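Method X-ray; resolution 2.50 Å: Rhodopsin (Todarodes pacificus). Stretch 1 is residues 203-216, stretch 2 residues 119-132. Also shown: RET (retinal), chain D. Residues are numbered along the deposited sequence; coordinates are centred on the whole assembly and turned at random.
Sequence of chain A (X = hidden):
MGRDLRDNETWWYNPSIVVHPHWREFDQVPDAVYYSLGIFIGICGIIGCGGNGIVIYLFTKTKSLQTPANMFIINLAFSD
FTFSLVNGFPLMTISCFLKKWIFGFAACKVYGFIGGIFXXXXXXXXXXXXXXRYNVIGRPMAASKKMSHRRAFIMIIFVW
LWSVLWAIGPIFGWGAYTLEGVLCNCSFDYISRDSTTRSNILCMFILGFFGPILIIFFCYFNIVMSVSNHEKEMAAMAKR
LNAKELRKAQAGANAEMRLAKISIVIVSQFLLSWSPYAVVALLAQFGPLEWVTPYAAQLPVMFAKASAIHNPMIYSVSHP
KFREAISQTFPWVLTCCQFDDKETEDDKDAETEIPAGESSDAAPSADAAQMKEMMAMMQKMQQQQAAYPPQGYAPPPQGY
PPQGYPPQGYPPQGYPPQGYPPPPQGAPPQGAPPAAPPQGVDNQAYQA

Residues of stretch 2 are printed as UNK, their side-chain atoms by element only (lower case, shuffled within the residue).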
ATOM      1  N   CYS A 203     -15.191  12.848  -1.686  1.00 58.07           N
ATOM      2  CA  CYS A 203     -15.451  11.552  -1.079  1.00 57.53           C
ATOM      3  C   CYS A 203     -14.205  10.669  -1.135  1.00 54.93           C
ATOM      4  O   CYS A 203     -13.876   9.977  -0.163  1.00 51.70           O
ATOM      5  CB  CYS A 203     -16.602  10.854  -1.798  1.00 60.84           C
ATOM      6  SG  CYS A 203     -18.232  11.347  -1.237  1.00 66.96           S
ATOM      7  N   MET A 204     -13.525  10.690  -2.281  1.00 52.04           N
ATOM      8  CA  MET A 204     -12.323   9.896  -2.457  1.00 50.82           C
ATOM      9  C   MET A 204     -11.283  10.296  -1.431  1.00 52.04           C
ATOM     10  O   MET A 204     -10.782   9.455  -0.676  1.00 54.13           O
ATOM     11  CB  MET A 204     -11.749  10.073  -3.864  1.00 52.47           C
ATOM     12  CG  MET A 204     -12.367   9.151  -4.908  1.00 53.64           C
ATOM     13  SD  MET A 204     -11.588   9.301  -6.505  1.00 52.17           S
ATOM     14  CE  MET A 204     -12.487   8.071  -7.426  1.00 53.85           C
ATOM     15  N   PHE A 205     -10.964  11.585  -1.402  1.00 51.84           N
ATOM     16  CA  PHE A 205      -9.981  12.117  -0.474  1.00 50.50           C
ATOM     17  C   PHE A 205     -10.329  11.910   0.994  1.00 53.41           C
ATOM     18  O   PHE A 205      -9.495  11.485   1.786  1.00 54.79           O
ATOM     19  CB  PHE A 205      -9.794  13.604  -0.741  1.00 48.60           C
ATOM     20  CG  PHE A 205      -8.788  13.903  -1.809  1.00 46.45           C
ATOM     21  CD1 PHE A 205      -7.449  14.071  -1.486  1.00 46.98           C
ATOM     22  CD2 PHE A 205      -9.167  13.994  -3.132  1.00 43.37           C
ATOM     23  CE1 PHE A 205      -6.505  14.324  -2.468  1.00 45.63           C
ATOM     24  CE2 PHE A 205      -8.230  14.246  -4.116  1.00 45.29           C
ATOM     25  CZ  PHE A 205      -6.892  14.411  -3.781  1.00 42.50           C
ATOM     26  N   ILE A 206     -11.564  12.212   1.364  1.00 56.31           N
ATOM     27  CA  ILE A 206     -11.975  12.075   2.755  1.00 57.31           C
ATOM     28  C   ILE A 206     -12.273  10.632   3.167  1.00 57.08           C
ATOM     29  O   ILE A 206     -11.709  10.138   4.142  1.00 56.51           O
ATOM     30  CB  ILE A 206     -13.187  12.993   3.035  1.00 58.23           C
ATOM     31  CG1 ILE A 206     -12.789  14.437   2.724  1.00 59.75           C
ATOM     32  CG2 ILE A 206     -13.602  12.896   4.486  1.00 56.86           C
ATOM     33  CD1 ILE A 206     -13.950  15.389   2.560  1.00 61.38           C
ATOM     34  N   LEU A 207     -13.141   9.950   2.426  1.00 57.45           N
ATOM     35  CA  LEU A 207     -13.474   8.569   2.772  1.00 60.66           C
ATOM     36  C   LEU A 207     -12.386   7.567   2.397  1.00 60.52           C
ATOM     37  O   LEU A 207     -12.017   6.707   3.190  1.00 59.47           O
ATOM     38  CB  LEU A 207     -14.792   8.151   2.119  1.00 62.26           C
ATOM     39  CG  LEU A 207     -16.077   8.785   2.662  1.00 62.71           C
ATOM     40  CD1 LEU A 207     -16.111   8.646   4.181  1.00 59.34           C
ATOM     41  CD2 LEU A 207     -16.146  10.246   2.255  1.00 61.79           C
ATOM     42  N   GLY A 208     -11.868   7.681   1.184  1.00 62.39           N
ATOM     43  CA  GLY A 208     -10.843   6.759   0.744  1.00 63.95           C
ATOM     44  C   GLY A 208      -9.468   6.977   1.337  1.00 65.37           C
ATOM     45  O   GLY A 208      -8.785   6.017   1.688  1.00 67.15           O
ATOM     46  N   PHE A 209      -9.055   8.234   1.461  1.00 65.66           N
ATOM     47  CA  PHE A 209      -7.732   8.554   1.979  1.00 63.95           C
ATOM     48  C   PHE A 209      -7.680   8.945   3.461  1.00 64.54           C
ATOM     49  O   PHE A 209      -7.176   8.179   4.288  1.00 65.28           O
ATOM     50  CB  PHE A 209      -7.125   9.656   1.107  1.00 65.10           C
ATOM     51  CG  PHE A 209      -5.660   9.893   1.343  1.00 67.31           C
ATOM     52  CD1 PHE A 209      -4.812   8.844   1.693  1.00 67.50           C
ATOM     53  CD2 PHE A 209      -5.114  11.160   1.161  1.00 66.21           C
ATOM     54  CE1 PHE A 209      -3.443   9.060   1.854  1.00 66.88           C
ATOM     55  CE2 PHE A 209      -3.748  11.382   1.320  1.00 64.11           C
ATOM     56  CZ  PHE A 209      -2.913  10.329   1.667  1.00 65.44           C
ATOM     57  N   PHE A 210      -8.193  10.125   3.805  1.00 62.53           N
ATOM     58  CA  PHE A 210      -8.169  10.579   5.195  1.00 59.17           C
ATOM     59  C   PHE A 210      -8.734   9.552   6.170  1.00 56.57           C
ATOM     60  O   PHE A 210      -8.241   9.401   7.284  1.00 56.90           O
ATOM     61  CB  PHE A 210      -8.945  11.892   5.346  1.00 59.41           C
ATOM     62  CG  PHE A 210      -8.427  13.007   4.479  1.00 61.92           C
ATOM     63  CD1 PHE A 210      -7.056  13.209   4.330  1.00 61.01           C
ATOM     64  CD2 PHE A 210      -9.304  13.871   3.832  1.00 62.26           C
ATOM     65  CE1 PHE A 210      -6.569  14.255   3.552  1.00 61.53           C
ATOM     66  CE2 PHE A 210      -8.826  14.922   3.054  1.00 61.87           C
ATOM     67  CZ  PHE A 210      -7.454  15.112   2.915  1.00 62.21           C
ATOM     68  N   GLY A 211      -9.772   8.847   5.744  1.00 55.17           N
ATOM     69  CA  GLY A 211     -10.386   7.853   6.599  1.00 52.76           C
ATOM     70  C   GLY A 211      -9.400   6.916   7.262  1.00 52.29           C
ATOM     71  O   GLY A 211      -9.133   7.052   8.456  1.00 51.84           O
ATOM     72  N   PRO A 212      -8.843   5.949   6.514  1.00 53.44           N
ATOM     73  CA  PRO A 212      -7.876   4.980   7.040  1.00 53.77           C
ATOM     74  C   PRO A 212      -6.694   5.651   7.730  1.00 53.76           C
ATOM     75  O   PRO A 212      -6.060   5.076   8.613  1.00 52.21           O
ATOM     76  CB  PRO A 212      -7.469   4.187   5.798  1.00 56.06           C
ATOM     77  CG  PRO A 212      -7.679   5.175   4.674  1.00 56.09           C
ATOM     78  CD  PRO A 212      -8.991   5.800   5.057  1.00 53.76           C
ATOM     79  N   ILE A 213      -6.399   6.877   7.327  1.00 55.03           N
ATOM     80  CA  ILE A 213      -5.310   7.607   7.950  1.00 56.73           C
ATOM     81  C   ILE A 213      -5.630   7.814   9.429  1.00 58.05           C
ATOM     82  O   ILE A 213      -4.787   7.583  10.295  1.00 56.26           O
ATOM     83  CB  ILE A 213      -5.098   8.969   7.281  1.00 55.79           C
ATOM     84  CG1 ILE A 213      -4.514   8.760   5.878  1.00 56.31           C
ATOM     85  CG2 ILE A 213      -4.210   9.832   8.149  1.00 55.32           C
ATOM     86  CD1 ILE A 213      -4.049  10.025   5.182  1.00 57.79           C
ATOM     87  N   LEU A 214      -6.856   8.241   9.714  1.00 59.91           N
ATOM     88  CA  LEU A 214      -7.276   8.465  11.091  1.00 61.71           C
ATOM     89  C   LEU A 214      -7.117   7.184  11.900  1.00 62.36           C
ATOM     90  O   LEU A 214      -6.605   7.201  13.022  1.00 62.13           O
ATOM     91  CB  LEU A 214      -8.727   8.941  11.129  1.00 63.98           C
ATOM     92  CG  LEU A 214      -8.970  10.336  10.545  1.00 67.73           C
ATOM     93  CD1 LEU A 214     -10.467  10.611  10.460  1.00 69.53           C
ATOM     94  CD2 LEU A 214      -8.281  11.381  11.412  1.00 68.18           C
ATOM     95  N   ILE A 215      -7.560   6.072  11.328  1.00 62.60           N
ATOM     96  CA  ILE A 215      -7.435   4.784  11.998  1.00 60.71           C
ATOM     97  C   ILE A 215      -5.954   4.546  12.277  1.00 60.09           C
ATOM     98  O   ILE A 215      -5.572   4.176  13.383  1.00 60.94           O
ATOM     99  CB  ILE A 215      -7.979   3.648  11.115  1.00 61.70           C
ATOM    100  CG1 ILE A 215      -9.476   3.843  10.890  1.00 63.31           C
ATOM    101  CG2 ILE A 215      -7.735   2.315  11.775  1.00 61.28           C
ATOM    102  CD1 ILE A 215     -10.099   2.795   9.990  1.00 65.32           C
ATOM    103  N   ILE A 216      -5.121   4.766  11.267  1.00 59.22           N
ATOM    104  CA  ILE A 216      -3.685   4.586  11.425  1.00 60.42           C
ATOM    105  C   ILE A 216      -3.169   5.398  12.616  1.00 61.54           C
ATOM    106  O   ILE A 216      -2.758   4.825  13.621  1.00 58.27           O
ATOM    107  CB  ILE A 216      -2.930   5.007  10.137  1.00 59.25           C
ATOM    108  CG1 ILE A 216      -3.192   3.983   9.030  1.00 58.17           C
ATOM    109  CG2 ILE A 216      -1.446   5.121  10.411  1.00 55.69           C
ATOM    110  CD1 ILE A 216      -2.859   4.476   7.645  1.00 59.17           C
ATOM    111  N   UNK A 119      -5.612   1.215  -4.546  1.00 50.68           N
ATOM    112  CA  UNK A 119      -4.852   2.248  -3.874  1.00 48.72           C
ATOM    113  C   UNK A 119      -5.583   2.463  -2.561  1.00 49.10           C
ATOM    114  O   UNK A 119      -4.969   2.622  -1.506  1.00 46.35           O
ATOM    115  N   UNK A 120      -6.913   2.448  -2.625  1.00 47.46           N
ATOM    116  CA  UNK A 120      -7.718   2.622  -1.420  1.00 49.62           C
ATOM    117  C   UNK A 120      -7.574   1.385  -0.545  1.00 50.30           C
ATOM    118  O   UNK A 120      -7.641   1.465   0.676  1.00 52.49           O
ATOM    119  c   UNK A 120      -9.148   6.507  -2.741  1.00 47.09           C
ATOM    120  c   UNK A 120      -9.206   2.818  -1.769  1.00 49.31           C
ATOM    121  c   UNK A 120     -10.154   6.552  -3.728  1.00 46.88           C
ATOM    122  c   UNK A 120      -8.841   5.292  -2.113  1.00 45.35           C
ATOM    123  c   UNK A 120      -9.520   4.124  -2.452  1.00 44.46           C
ATOM    124  c   UNK A 120     -10.510   4.180  -3.424  1.00 44.23           C
ATOM    125  c   UNK A 120     -10.833   5.386  -4.067  1.00 45.50           C
ATOM    126  N   UNK A 121      -7.369   0.239  -1.187  1.00 53.82           N
ATOM    127  CA  UNK A 121      -7.236  -1.030  -0.478  1.00 50.63           C
ATOM    128  C   UNK A 121      -5.914  -1.172   0.251  1.00 50.18           C
ATOM    129  O   UNK A 121      -5.875  -1.712   1.351  1.00 52.74           O
ATOM    130  c   UNK A 121      -7.701  -3.519  -0.718  1.00 52.48           C
ATOM    131  s   UNK A 121      -8.425  -4.796  -1.800  1.00 57.64           S
ATOM    132  c   UNK A 121      -7.046  -5.856  -2.038  1.00 57.71           C
ATOM    133  c   UNK A 121      -7.415  -2.205  -1.432  1.00 51.00           C
ATOM    134  N   UNK A 122      -4.830  -0.687  -0.338  1.00 48.58           N
ATOM    135  CA  UNK A 122      -3.555  -0.805   0.337  1.00 50.45           C
ATOM    136  C   UNK A 122      -3.481  -0.044   1.670  1.00 50.78           C
ATOM    137  O   UNK A 122      -2.923  -0.556   2.643  1.00 50.60           O
ATOM    138  o   UNK A 122      -2.198  -1.425  -1.550  1.00 49.16           O
ATOM    139  c   UNK A 122      -2.421  -0.398  -0.601  1.00 50.13           C
ATOM    140  N   UNK A 123      -4.049   1.159   1.735  1.00 51.64           N
ATOM    141  CA  UNK A 123      -4.035   1.918   2.989  1.00 53.82           C
ATOM    142  C   UNK A 123      -5.036   1.362   3.989  1.00 52.80           C
ATOM    143  O   UNK A 123      -4.746   1.280   5.182  1.00 52.74           O
ATOM    144  c   UNK A 123      -4.891   3.643   1.380  1.00 58.22           C
ATOM    145  c   UNK A 123      -4.382   3.403   2.800  1.00 56.37           C
ATOM    146  c   UNK A 123      -3.184   4.264   3.164  1.00 55.13           C
ATOM    147  c   UNK A 123      -5.491   5.008   1.171  1.00 60.13           C
ATOM    148  N   UNK A 124      -6.218   0.985   3.516  1.00 53.55           N
ATOM    149  CA  UNK A 124      -7.220   0.447   4.432  1.00 54.40           C
ATOM    150  C   UNK A 124      -6.738  -0.889   5.003  1.00 54.77           C
ATOM    151  O   UNK A 124      -7.037  -1.231   6.156  1.00 54.74           O
ATOM    152  c   UNK A 124     -10.591   2.537   5.430  1.00 52.31           C
ATOM    153  c   UNK A 124      -9.700   0.006   4.693  1.00 53.91           C
ATOM    154  s   UNK A 124      -9.704   1.157   6.095  1.00 54.29           S
ATOM    155  c   UNK A 124      -8.565   0.269   3.732  1.00 52.57           C
ATOM    156  N   UNK A 125      -5.991  -1.645   4.200  1.00 52.42           N
ATOM    157  CA  UNK A 125      -5.471  -2.913   4.678  1.00 50.91           C
ATOM    158  C   UNK A 125      -4.467  -2.546   5.752  1.00 49.72           C
ATOM    159  O   UNK A 125      -4.440  -3.157   6.816  1.00 46.60           O
ATOM    160  c   UNK A 125      -4.748  -3.720   3.576  1.00 50.86           C
ATOM    161  c   UNK A 125      -4.162  -4.999   4.152  1.00 47.59           C
ATOM    162  o   UNK A 125      -5.673  -4.065   2.547  1.00 50.78           O
ATOM    163  N   UNK A 126      -3.641  -1.542   5.469  1.00 50.05           N
ATOM    164  CA  UNK A 126      -2.656  -1.101   6.446  1.00 52.27           C
ATOM    165  C   UNK A 126      -3.400  -0.673   7.711  1.00 53.64           C
ATOM    166  O   UNK A 126      -2.943  -0.927   8.825  1.00 52.59           O
ATOM    167  s   UNK A 126       0.321   0.918   4.262  1.00 56.93           S
ATOM    168  c   UNK A 126      -0.723  -0.415   4.918  1.00 52.04           C
ATOM    169  c   UNK A 126       0.408   0.496   2.515  1.00 54.16           C
ATOM    170  c   UNK A 126      -1.805   0.047   5.889  1.00 51.31           C
ATOM    171  N   UNK A 127      -4.565  -0.052   7.537  1.00 54.04           N
ATOM    172  CA  UNK A 127      -5.360   0.371   8.682  1.00 53.60           C
ATOM    173  C   UNK A 127      -5.677  -0.861   9.544  1.00 55.66           C
ATOM    174  O   UNK A 127      -5.478  -0.839  10.761  1.00 57.40           O
ATOM    175  c   UNK A 127      -6.649   1.034   8.212  1.00 55.96           C
ATOM    176  N   UNK A 128      -6.166  -1.930   8.911  1.00 55.64           N
ATOM    177  CA  UNK A 128      -6.488  -3.157   9.630  1.00 55.03           C
ATOM    178  C   UNK A 128      -5.240  -3.699  10.316  1.00 55.92           C
ATOM    179  O   UNK A 128      -5.316  -4.325  11.382  1.00 54.67           O
ATOM    180  c   UNK A 128      -7.019  -4.229   8.679  1.00 56.16           C
ATOM    181  s   UNK A 128      -9.528  -3.223   9.053  1.00 63.61           S
ATOM    182  c   UNK A 128     -10.026  -1.759   8.169  1.00 61.34           C
ATOM    183  c   UNK A 128      -8.269  -3.843   7.934  1.00 58.22           C
ATOM    184  N   UNK A 129      -4.085  -3.473   9.698  1.00 56.68           N
ATOM    185  CA  UNK A 129      -2.845  -3.950  10.270  1.00 58.09           C
ATOM    186  C   UNK A 129      -2.482  -3.094  11.470  1.00 59.58           C
ATOM    187  O   UNK A 129      -1.949  -3.595  12.460  1.00 60.85           O
ATOM    188  c   UNK A 129      -0.935  -4.764   6.971  1.00 56.78           C
ATOM    189  c   UNK A 129      -0.387  -4.312   9.951  1.00 57.74           C
ATOM    190  c   UNK A 129      -1.982  -4.820   8.082  1.00 58.96           C
ATOM    191  c   UNK A 129      -1.689  -3.894   9.263  1.00 57.54           C
ATOM    192  N   UNK A 130      -2.777  -1.802  11.380  1.00 59.39           N
ATOM    193  CA  UNK A 130      -2.477  -0.877  12.465  1.00 59.21           C
ATOM    194  C   UNK A 130      -3.362  -1.189  13.667  1.00 58.89           C
ATOM    195  O   UNK A 130      -2.998  -0.905  14.811  1.00 61.70           O
ATOM    196  c   UNK A 130      -2.716   0.567  12.020  1.00 59.60           C
ATOM    197  o   UNK A 130      -4.099   0.818  11.851  1.00 61.77           O
ATOM    198  N   UNK A 131      -4.525  -1.775  13.399  1.00 54.87           N
ATOM    199  CA  UNK A 131      -5.458  -2.130  14.455  1.00 51.75           C
ATOM    200  C   UNK A 131      -4.947  -3.351  15.201  1.00 54.24           C
ATOM    201  O   UNK A 131      -4.986  -3.412  16.434  1.00 54.61           O
ATOM    202  c   UNK A 131      -8.766  -1.347  12.618  1.00 51.33           C
ATOM    203  c   UNK A 131      -7.402  -1.164  13.230  1.00 48.66           C
ATOM    204  c   UNK A 131      -6.838  -2.429  13.878  1.00 49.74           C
ATOM    205  c   UNK A 131      -7.755  -2.931  14.957  1.00 49.85           C
ATOM    206  N   UNK A 132      -4.469  -4.332  14.443  1.00 54.49           N
ATOM    207  CA  UNK A 132      -3.928  -5.547  15.037  1.00 51.14           C
ATOM    208  C   UNK A 132      -2.762  -5.147  15.925  1.00 49.78           C
ATOM    209  O   UNK A 132      -2.628  -5.642  17.038  1.00 50.72           O
ATOM    210  c   UNK A 132      -2.632  -7.640  14.498  1.00 45.99           C
ATOM    211  o   UNK A 132      -3.212  -8.531  15.138  1.00 47.96           O
ATOM    212  c   UNK A 132      -3.458  -6.508  13.950  1.00 47.79           C
ATOM    213  o   UNK A 132      -1.407  -7.633  14.295  1.00 43.34           O
TER
HETATM  214  C1  RET D1000      -6.176  10.107  -3.679  1.00 54.64           C
HETATM  215  C2  RET D1000      -5.277  10.523  -2.480  1.00 56.03           C
HETATM  216  C3  RET D1000      -4.103   9.604  -2.188  1.00 59.21           C
HETATM  217  C4  RET D1000      -4.517   8.127  -2.078  1.00 58.46           C
HETATM  218  C5  RET D1000      -5.421   7.675  -3.225  1.00 58.59           C
HETATM  219  C6  RET D1000      -6.176   8.550  -3.965  1.00 57.36           C
HETATM  220  C7  RET D1000      -7.062   8.092  -5.115  1.00 56.24           C
HETATM  221  C8  RET D1000      -6.588   7.633  -6.355  1.00 54.05           C
HETATM  222  C9  RET D1000      -7.278   7.092  -7.534  1.00 52.16           C
HETATM  223  C10 RET D1000      -6.438   6.743  -8.517  1.00 49.84           C
HETATM  224  C11 RET D1000      -6.677   6.121  -9.801  1.00 47.63           C
HETATM  225  C12 RET D1000      -5.759   5.794 -10.761  1.00 49.35           C
HETATM  226  C13 RET D1000      -4.275   6.034 -10.946  1.00 46.46           C
HETATM  227  C14 RET D1000      -3.621   5.479 -12.011  1.00 41.26           C
HETATM  228  C15 RET D1000      -2.190   5.679 -12.271  1.00 39.18           C
HETATM  229  C16 RET D1000      -7.599  10.607  -3.434  1.00 52.61           C
HETATM  230  C17 RET D1000      -5.646  10.926  -4.902  1.00 51.45           C
HETATM  231  C18 RET D1000      -5.333   6.181  -3.390  1.00 58.95           C
HETATM  232  C19 RET D1000      -8.786   6.933  -7.545  1.00 49.13           C
HETATM  233  C20 RET D1000      -3.576   6.922  -9.893  1.00 45.59           C

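Position 119 has no side-chain atoms, so it is G119. An ideal CB here would be crowded by retinal C18, 3.0 Å away, and the bare backbone leaves that space to the ligand.

Position 120 carries one carbon and then a ring of six carbons, with no oxygen: F120. Its CZ lies 3.6 Å from CG of M204, which sits at the ring edge. CA of G208 makes an off-centre CH-pi contact, 4.2 Å from the ring centroid, while CE2 of F120 comes within 3.5 Å of retinal C7. A flat apolar ring thus touches both the neighbouring helix and the chromophore.

Position 121 has two carbons, a sulfur and a terminal carbon, unbranched: M121, out of reach of stretch 1. Position 122 has one carbon and one oxygen, which marks S122; its hydroxyl is satisfied elsewhere in the structure.

Position 123 has four carbons, forked at the first, one arm two carbons long. This is I123. Its CD1 lies 3.5 Å from O of G208, 3.9 Å from CD1 of F209, near the plane of that ring, and 4.1 Å from CG of P212. The long arm suits a place where it must reach all three.

Position 124 again shows two carbons, a sulfur and a carbon in an unbranched chain: M124. With chi2 and chi3 both p, the chain folds so that CE packs 3.6 Å from CB of P212, and SD lies 4.2 Å from CD1 of I215.

Position 125 has one carbon bearing an oxygen and a carbon: T125. Its CA-to-CB bond points away from stretch 1, and OG1 donates to O of M121 at 2.6 Å, which keeps the hydroxyl satisfied within a buried helix. Position 126, an unbranched chain of two carbons, sulfur and carbon, is M126, whose end leads away.

Position 127 has a single carbon: A127. Its CB is 3.9 Å from CG2 of I215 and 4.1 Å from CB of P212, a small side chain where the backbones run close, with CA of A127 5.3 Å from CA of I216.

Position 128, with two carbons, sulfur and carbon in line, is M128, whose CA-to-CB bond points away from stretch 1, although the end of the chain comes nearer without making contact. Position 129, four carbons forked at the first with one two-carbon arm, is I129, out of reach.

Position 130 has one carbon and one oxygen: S130. OG donates a very short 2.4 Å bond to O of A127, and lies 3.8 Å from CA of I216. Position 131 has the forked four-carbon pattern of I131; its CG1 meets CG2 of I215 at 3.8 Å. Position 132, two carbons with two oxygens on the second, is D132, out of reach of stretch 1.

The helices run nearly parallel, 16° apart and 8.6 Å at closest approach, with no hydrogen bonds between them. Packing joins them: G208 leaves room for F120, since an ideal CB would clash with its CE2, P212 packs against I123, M124 and A127, and I215 sits as a knob among M124, A127, S130 and I131.

Stretch 2 119-132: GFMSIMTMAMISID
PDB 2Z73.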